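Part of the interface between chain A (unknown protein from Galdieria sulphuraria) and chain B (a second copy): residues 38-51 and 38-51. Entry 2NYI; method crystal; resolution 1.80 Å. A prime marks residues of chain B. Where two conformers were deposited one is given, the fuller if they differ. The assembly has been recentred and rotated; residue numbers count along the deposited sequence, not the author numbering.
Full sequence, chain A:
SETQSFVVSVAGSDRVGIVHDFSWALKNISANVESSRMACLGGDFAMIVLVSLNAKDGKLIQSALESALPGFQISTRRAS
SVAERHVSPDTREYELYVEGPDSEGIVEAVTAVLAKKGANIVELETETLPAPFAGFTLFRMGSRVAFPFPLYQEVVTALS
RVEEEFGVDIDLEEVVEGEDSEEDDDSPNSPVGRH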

# COMPACT_ATOMS: atom_id res chain seq x y z
N MSE A 38 -3.14 -3.20 0.54
CA MSE A 38 -4.00 -2.02 0.66
C MSE A 38 -3.29 -0.96 1.48
O MSE A 38 -2.71 -1.26 2.54
N ALA A 39 -3.39 0.27 0.99
CA ALA A 39 -2.75 1.43 1.61
C ALA A 39 -3.77 2.54 1.74
O ALA A 39 -4.60 2.76 0.85
N CYS A 40 -3.82 3.14 2.93
CA CYS A 40 -4.67 4.29 3.21
C CYS A 40 -3.78 5.39 3.79
O CYS A 40 -2.92 5.12 4.62
N LEU A 41 -3.99 6.62 3.33
CA LEU A 41 -3.25 7.77 3.82
C LEU A 41 -3.97 9.06 3.45
O LEU A 41 -4.49 9.19 2.34
N GLY A 42 -3.99 10.02 4.39
CA GLY A 42 -4.48 11.37 4.11
C GLY A 42 -5.91 11.48 3.58
O GLY A 42 -6.25 12.46 2.91
N GLY A 43 -6.74 10.49 3.90
CA GLY A 43 -8.13 10.46 3.42
C GLY A 43 -8.36 9.71 2.11
O GLY A 43 -9.50 9.65 1.62
N ASP A 44 -7.30 9.16 1.53
CA ASP A 44 -7.40 8.35 0.32
C ASP A 44 -7.19 6.86 0.64
O ASP A 44 -6.50 6.49 1.61
N PHE A 45 -7.74 6.04 -0.23
CA PHE A 45 -7.70 4.58 -0.17
C PHE A 45 -7.15 4.06 -1.51
O PHE A 45 -7.55 4.51 -2.57
N ALA A 46 -6.24 3.09 -1.44
CA ALA A 46 -5.79 2.39 -2.67
C ALA A 46 -5.59 0.91 -2.31
O ALA A 46 -5.10 0.58 -1.20
N MSE A 47 -5.96 0.03 -3.24
CA MSE A 47 -5.75 -1.42 -3.04
C MSE A 47 -5.55 -2.12 -4.36
O MSE A 47 -6.22 -1.80 -5.34
N ILE A 48 -4.63 -3.07 -4.38
CA ILE A 48 -4.40 -3.93 -5.53
C ILE A 48 -4.67 -5.36 -5.05
O ILE A 48 -4.25 -5.74 -3.96
N VAL A 49 -5.42 -6.10 -5.86
CA VAL A 49 -5.82 -7.46 -5.51
C VAL A 49 -5.61 -8.39 -6.71
O VAL A 49 -5.94 -8.02 -7.84
N LEU A 50 -5.07 -9.58 -6.43
CA LEU A 50 -5.05 -10.70 -7.40
C LEU A 50 -6.29 -11.54 -7.09
O LEU A 50 -6.48 -12.02 -5.95
N VAL A 51 -7.13 -11.68 -8.10
CA VAL A 51 -8.45 -12.28 -7.95
C VAL A 51 -8.53 -13.47 -8.89
O VAL A 51 -8.18 -13.35 -10.07
N MSE B 38 2.87 2.92 -0.52
CA MSE B 38 2.73 2.29 -1.83
C MSE B 38 2.03 0.92 -1.74
O MSE B 38 2.00 0.27 -0.68
N ALA B 39 1.42 0.48 -2.84
CA ALA B 39 1.02 -0.92 -3.00
C ALA B 39 1.52 -1.33 -4.41
O ALA B 39 1.44 -0.56 -5.36
N CYS B 40 2.03 -2.55 -4.50
CA CYS B 40 2.57 -3.03 -5.74
C CYS B 40 2.27 -4.50 -5.79
O CYS B 40 2.58 -5.22 -4.84
N LEU B 41 1.62 -4.94 -6.87
CA LEU B 41 1.19 -6.35 -6.94
C LEU B 41 0.70 -6.69 -8.33
O LEU B 41 -0.00 -5.90 -8.94
N GLY B 42 1.10 -7.87 -8.81
CA GLY B 42 0.58 -8.41 -10.08
C GLY B 42 0.86 -7.57 -11.30
O GLY B 42 0.19 -7.75 -12.33
N GLY B 43 1.86 -6.68 -11.20
CA GLY B 43 2.21 -5.73 -12.26
C GLY B 43 1.47 -4.39 -12.24
O GLY B 43 1.63 -3.58 -13.16
N ASP B 44 0.63 -4.16 -11.21
CA ASP B 44 -0.03 -2.87 -10.98
C ASP B 44 0.70 -2.13 -9.86
O ASP B 44 1.33 -2.75 -8.99
N PHE B 45 0.58 -0.80 -9.89
CA PHE B 45 1.27 0.11 -8.96
C PHE B 45 0.20 1.04 -8.39
O PHE B 45 -0.68 1.52 -9.14
N ALA B 46 0.26 1.28 -7.08
CA ALA B 46 -0.60 2.31 -6.47
C ALA B 46 0.21 3.01 -5.39
O ALA B 46 1.01 2.37 -4.68
N MSE B 47 -0.00 4.31 -5.25
CA MSE B 47 0.72 5.05 -4.22
C MSE B 47 -0.13 6.23 -3.79
O MSE B 47 -0.81 6.84 -4.61
N ILE B 48 -0.11 6.51 -2.49
CA ILE B 48 -0.81 7.69 -1.97
C ILE B 48 0.27 8.53 -1.29
O ILE B 48 1.13 7.99 -0.59
N VAL B 49 0.24 9.83 -1.51
CA VAL B 49 1.28 10.69 -0.94
C VAL B 49 0.62 11.94 -0.39
O VAL B 49 -0.27 12.50 -1.04
N LEU B 50 1.07 12.37 0.78
CA LEU B 50 0.71 13.67 1.36
C LEU B 50 1.83 14.63 1.02
O LEU B 50 3.01 14.40 1.38
N VAL B 51 1.46 15.70 0.33
CA VAL B 51 2.42 16.64 -0.25
C VAL B 51 2.17 18.03 0.35
O VAL B 51 1.02 18.45 0.46

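When two β-hairpins pack face to face, the alternation of side chains along each strand decides what meets at the interface, and rotamers decide which atoms of each side chain reach the partner. The pair formed by residues 38-51 of two copies of one protein illustrates the principle. In each copy a type I' turn from Leu41 to Asp44 joins the strands, and Ala39, Leu41, Asp44, Ala46, Ile48 and Leu50 direct their CA-to-CB bonds toward the partner. Met38 (present as selenomethionine), Cys40, Phe45, selenomethionine Met47 and Val49 point away. No hydrogen bond crosses between the stretches; the contact is essentially apolar.

At the centre the two copies of one small residue meet, Ala46 CB lying 4.0 Å from Ala46′ CB. With methyl groups alone at this point, the 44-51 strands, running nearly antiparallel, approach to 7.1 Å between axes. The short side chains also leave room for Ile48, which has the largest covered area in each stretch. Its chi1 is m and its chi2 t in both copies, an extended arrangement that carries CD1 over the opposing hairpin. There Ile48 CD1 lies 3.9 Å from Ala46′ CB and 4.0 Å from Ala39′ CB, and also rests on backbone, 3.3 Å from Ala39′ O. That oxygen already accepts a hydrogen bond from Ala46′ N within its own hairpin, so the methyl covers a paired strand rather than an unsatisfied carbonyl. The other branch settles closer to the turn: Ile48 CG2 is 3.8 Å from both Leu41′ CB and Asp44′ CB. The second copy repeats the arrangement, with Ile48′ CD1 3.9 Å from Ala46 CB and Ile48′ CG2 3.8 Å from Leu41 CB.

Leucines close the ends of this apolar layer. Leu41 adopts chi1 t and chi2 p, whereas Leu50 adopts m and t; the same pairs of wells recur in the second copy, although Leu50′ has chi1 at -87° against -67° for Leu50. These conformations bring Leu41 CG to 4.0 Å from Leu50′ CD1, and Leu50 CD1 to 3.9 Å from Leu41′ CG. Leu50 CD2 also reaches Gly42′ CA at 3.9 Å. An ideal CB on Gly42′ would come within 2.6 Å of Leu50 CD2, a clash, while its positive phi independently favours glycine.

Asp44 shows how a polar residue can border such a layer. Its chi1 is m, and Asp44 CB lies 3.8 Å from Ile48′ CG2, while OD1 is hydrogen-bonded elsewhere in the structure.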

# COMPACT_ATOMS: atom_id res chain seq x y z
CB MSE A 38 -5.33 -2.40 1.33
CG MSE A 38 -6.26 -1.22 1.57
SE MSE A 38 -6.42 -0.78 3.48
CE MSE A 38 -5.06 -0.14 3.86
CB ALA A 39 -1.60 1.89 0.78
CB CYS A 40 -5.76 3.96 4.23
SG CYS A 40 -7.27 3.19 3.59
CB LEU A 41 -1.83 7.78 3.22
CG LEU A 41 -0.87 8.90 3.69
CD1 LEU A 41 -0.42 8.65 5.13
CD2 LEU A 41 0.35 9.04 2.78
CB ASP A 44 -6.35 8.78 -0.75
CG ASP A 44 -6.82 9.93 -1.63
OD1 ASP A 44 -7.95 10.46 -1.47
OD2 ASP A 44 -6.02 10.32 -2.52
CB PHE A 45 -9.13 4.02 0.10
CG PHE A 45 -9.23 2.53 -0.05
CD1 PHE A 45 -9.30 1.70 1.07
CD2 PHE A 45 -9.28 1.94 -1.32
CE1 PHE A 45 -9.40 0.30 0.92
CE2 PHE A 45 -9.37 0.55 -1.48
CZ PHE A 45 -9.42 -0.27 -0.35
CB ALA A 46 -4.49 3.03 -3.22
CB MSE A 47 -6.95 -2.04 -2.30
CG MSE A 47 -6.80 -3.54 -2.04
SE MSE A 47 -8.12 -4.16 -0.73
CE MSE A 47 -9.51 -3.99 -1.73
CB ILE A 48 -2.99 -3.80 -6.08
CG1 ILE A 48 -2.69 -2.32 -6.41
CG2 ILE A 48 -2.84 -4.66 -7.38
CD1 ILE A 48 -1.21 -2.05 -6.69
CB VAL A 49 -7.31 -7.49 -5.10
CG1 VAL A 49 -7.71 -8.87 -4.57
CG2 VAL A 49 -7.62 -6.40 -4.03
CB LEU A 50 -3.76 -11.53 -7.32
CG LEU A 50 -2.49 -10.77 -7.76
CD1 LEU A 50 -1.21 -11.53 -7.43
CD2 LEU A 50 -2.55 -10.51 -9.26
CB VAL A 51 -9.57 -11.27 -8.31
CG1 VAL A 51 -10.96 -11.96 -8.36
CG2 VAL A 51 -9.61 -10.12 -7.34
CB MSE B 38 4.13 2.15 -2.43
CG MSE B 38 4.19 1.91 -3.91
SE MSE B 38 5.87 0.99 -4.26
CE MSE B 38 6.79 2.37 -4.85
CB ALA B 39 -0.49 -1.07 -2.88
CB CYS B 40 4.07 -2.79 -5.75
SG CYS B 40 4.87 -3.38 -7.20
CB LEU B 41 0.08 -6.63 -5.91
CG LEU B 41 -0.38 -8.07 -5.72
CD1 LEU B 41 0.79 -8.93 -5.19
CD2 LEU B 41 -1.61 -8.11 -4.79
CB ASP B 44 -1.51 -3.04 -10.54
CG ASP B 44 -2.48 -3.19 -11.71
OD1 ASP B 44 -2.05 -3.35 -12.88
OD2 ASP B 44 -3.71 -3.17 -11.44
CB PHE B 45 2.32 0.94 -9.74
CG PHE B 45 2.94 2.07 -8.95
CD1 PHE B 45 4.15 1.88 -8.28
CD2 PHE B 45 2.30 3.31 -8.85
CE1 PHE B 45 4.72 2.93 -7.54
CE2 PHE B 45 2.85 4.35 -8.10
CZ PHE B 45 4.06 4.17 -7.46
CB ALA B 46 -1.86 1.69 -5.86
CB MSE B 47 2.07 5.57 -4.77
CG MSE B 47 2.80 6.41 -3.72
SE MSE B 47 4.65 6.70 -4.26
CE MSE B 47 4.34 7.64 -5.86
CB ILE B 48 -1.88 7.31 -0.95
CG1 ILE B 48 -2.89 6.31 -1.58
CG2 ILE B 48 -2.61 8.61 -0.38
CD1 ILE B 48 -3.88 5.76 -0.55
CB VAL B 49 2.28 11.10 -2.02
CG1 VAL B 49 3.40 11.98 -1.41
CG2 VAL B 49 2.90 9.86 -2.72
CB LEU B 50 0.52 13.58 2.89
CG LEU B 50 -0.88 13.17 3.33
CD1 LEU B 50 -0.87 12.71 4.78
CD2 LEU B 50 -1.86 14.36 3.11
CB VAL B 51 2.23 16.71 -1.79
CG1 VAL B 51 3.12 17.81 -2.40
CG2 VAL B 51 2.54 15.35 -2.42